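Local coordinates for protein LamCAT (Aquimarina, PDB 6JHJ) that probably hydrolyses the beta-1,3-glucan laminarin, as a marine bacterial laminarinase of glycoside hydrolase family 16, at residues L51-K56 with A221-D226. Numbering follows the deposited sequence.
Sequences LVITAK and ARMLVD. With CA (calcium ion), chain B.
Leu51 lies alongside Val225 on the buried face of two antiparallel strands, its CD2 methyl 4.0 Å from Val225 CB; branched aliphatic side chains suit this water-poor face. Ile53 with Met223 and Ala55 with Ala221 continue it. With CG anti to the backbone N (chi1 173°) and the chain extended beyond it, Met223 carries its thioether away from the facing strand, toward Met203 of strand 197-205. The short methyls of Ala55 and Ala221 let bulkier neighbours approach the backbone: Met203 and Ile205 pack on Ala55, and Phe92 on Ala221. On the reverse face Val52 CG2 meets Leu224 CD1, also at 4.0 Å.

Between the faces, six backbone hydrogen bonds join Leu51 to Val225, Ile53 to Met223 and Ala55 to Ala221, each pair bonded both ways. The straightest runs from Met223 N to Ile53 O, 2.8 Å with 172° at the hydrogen. Farther out, the long Arg222 bends at chi2 and chi3, reaching over Val52, whose CG1 sits above one guanidinium face 3.7 Å from Arg222 NH1, to a salt bridge from NH2 to Glu47. A water in the guanidinium plane accepts from NH1 and is held by the Thr54 hydroxyl, OG1, 2.7 Å away, at this partly exposed edge. Farther along strand 221-232, Asp226 binds calcium through its O (2.2 Å) and OD1, with Glu11 and Gly49 completing the protein ligands.

This pairing belongs to the beta-sandwich (jelly roll) of family 16. Strand 44-47 pairs with the other edge of strand 50-60, where Thr45 and Glu47 touch Val52; strands 63-71 and 197-205 pack on the Leu51, Ile53 and Ala55 face, and strand 81-88 pairs with the far edge of strand 221-232.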
loop_
_atom_site.group_PDB
_atom_site.type_symbol
_atom_site.label_atom_id
_atom_site.label_comp_id
_atom_site.label_asym_id
_atom_site.label_seq_id
_atom_site.Cartn_x
_atom_site.Cartn_y
_atom_site.Cartn_z
ATOM N N LEU A 51 -6.372 2.748 -13.155
ATOM C CA LEU A 51 -6.912 3.408 -11.989
ATOM C C LEU A 51 -6.176 4.700 -11.847
ATOM O O LEU A 51 -4.926 4.737 -11.974
ATOM C CB LEU A 51 -6.623 2.565 -10.791
ATOM C CG LEU A 51 -6.963 3.192 -9.442
ATOM C CD1 LEU A 51 -8.458 3.382 -9.205
ATOM C CD2 LEU A 51 -6.348 2.288 -8.373
ATOM N N VAL A 52 -6.851 5.757 -11.514
ATOM C CA VAL A 52 -6.231 7.055 -11.280
ATOM C C VAL A 52 -6.672 7.480 -9.864
ATOM O O VAL A 52 -7.861 7.676 -9.624
ATOM C CB VAL A 52 -6.644 8.119 -12.255
ATOM C CG1 VAL A 52 -5.994 9.439 -11.909
ATOM C CG2 VAL A 52 -6.315 7.712 -13.657
ATOM N N ILE A 53 -5.725 7.565 -8.916
ATOM C CA ILE A 53 -6.005 8.128 -7.599
ATOM C C ILE A 53 -5.447 9.559 -7.657
ATOM O O ILE A 53 -4.237 9.723 -7.857
ATOM C CB ILE A 53 -5.367 7.343 -6.453
ATOM C CG1 ILE A 53 -6.049 5.979 -6.311
ATOM C CG2 ILE A 53 -5.418 8.199 -5.176
ATOM C CD1 ILE A 53 -5.416 5.035 -5.285
ATOM N N THR A 54 -6.318 10.543 -7.453
ATOM C CA THR A 54 -5.922 11.953 -7.529
ATOM C C THR A 54 -5.973 12.584 -6.142
ATOM O O THR A 54 -7.022 12.549 -5.475
ATOM C CB THR A 54 -6.853 12.713 -8.474
ATOM O OG1 THR A 54 -6.856 12.080 -9.765
ATOM C CG2 THR A 54 -6.405 14.168 -8.642
ATOM N N ALA A 55 -4.841 13.101 -5.664
ATOM C CA ALA A 55 -4.826 13.833 -4.411
ATOM C C ALA A 55 -5.139 15.316 -4.778
ATOM O O ALA A 55 -4.576 15.814 -5.765
ATOM C CB ALA A 55 -3.495 13.690 -3.677
ATOM N N LYS A 56 -5.977 15.975 -3.988
ATOM C CA LYS A 56 -6.403 17.346 -4.290
ATOM C C LYS A 56 -6.304 18.219 -3.084
ATOM O O LYS A 56 -6.437 17.730 -1.960
ATOM C CB LYS A 56 -7.862 17.360 -4.778
ATOM C CG LYS A 56 -8.192 16.532 -5.978
ATOM C CD LYS A 56 -9.703 16.434 -6.273
ATOM C CE LYS A 56 -10.031 15.323 -7.247
ATOM N NZ LYS A 56 -11.503 15.357 -7.480
ATOM N N ALA A 221 -2.491 15.867 -7.901
ATOM C CA ALA A 221 -1.402 14.932 -8.191
ATOM C C ALA A 221 -2.003 13.612 -8.440
ATOM O O ALA A 221 -2.975 13.282 -7.760
ATOM C CB ALA A 221 -0.452 14.831 -7.013
ATOM N N ARG A 222 -1.459 12.858 -9.374
ATOM C CA ARG A 222 -2.035 11.586 -9.743
ATOM C C ARG A 222 -1.130 10.414 -9.549
ATOM O O ARG A 222 0.043 10.477 -9.954
ATOM C CB ARG A 222 -2.409 11.589 -11.242
ATOM C CG ARG A 222 -3.616 12.447 -11.545
ATOM C CD ARG A 222 -3.529 13.086 -12.929
ATOM N NE ARG A 222 -3.444 12.111 -13.989
ATOM C CZ ARG A 222 -4.482 11.745 -14.738
ATOM N NH1 ARG A 222 -5.715 12.183 -14.443
ATOM N NH2 ARG A 222 -4.296 10.902 -15.728
ATOM N N MET A 223 -1.702 9.323 -9.032
ATOM C CA MET A 223 -1.052 8.018 -8.964
ATOM C C MET A 223 -1.808 7.127 -9.913
ATOM O O MET A 223 -3.027 6.990 -9.765
ATOM C CB MET A 223 -1.158 7.471 -7.537
ATOM C CG MET A 223 -0.668 6.032 -7.300
ATOM S SD MET A 223 -1.017 5.687 -5.530
ATOM C CE MET A 223 -0.365 4.057 -5.420
ATOM N N LEU A 224 -1.131 6.495 -10.866
ATOM C CA LEU A 224 -1.837 5.647 -11.841
ATOM C C LEU A 224 -1.434 4.199 -11.558
ATOM O O LEU A 224 -0.241 3.951 -11.268
ATOM C CB LEU A 224 -1.425 6.000 -13.272
ATOM C CG LEU A 224 -2.427 6.933 -13.971
ATOM C CD1 LEU A 224 -2.402 8.294 -13.356
ATOM C CD2 LEU A 224 -2.240 6.994 -15.488
ATOM N N VAL A 225 -2.396 3.299 -11.581
ATOM C CA VAL A 225 -2.176 1.872 -11.343
ATOM C C VAL A 225 -2.740 1.092 -12.539
ATOM O O VAL A 225 -3.941 1.137 -12.778
ATOM C CB VAL A 225 -2.841 1.425 -10.044
ATOM C CG1 VAL A 225 -2.539 -0.034 -9.771
ATOM C CG2 VAL A 225 -2.368 2.274 -8.884
ATOM N N ASP A 226 -1.877 0.463 -13.347
ATOM C CA ASP A 226 -2.249 -0.222 -14.525
ATOM C C ASP A 226 -2.975 -1.491 -14.171
ATOM O O ASP A 226 -3.909 -1.879 -14.855
ATOM C CB ASP A 226 -0.984 -0.479 -15.339
ATOM C CG ASP A 226 -1.255 -0.992 -16.785
ATOM O OD1 ASP A 226 -2.392 -1.052 -17.275
ATOM O OD2 ASP A 226 -0.257 -1.402 -17.345
HETATM CA CA CA B . -4.890 -1.788 -16.865
HETATM O O HOH W 1 -6.789 13.525 -12.038
HETATM O O HOH W 2 -4.486 -1.862 -19.333
HETATM O O HOH W 3 -3.977 -4.035 -17.369
#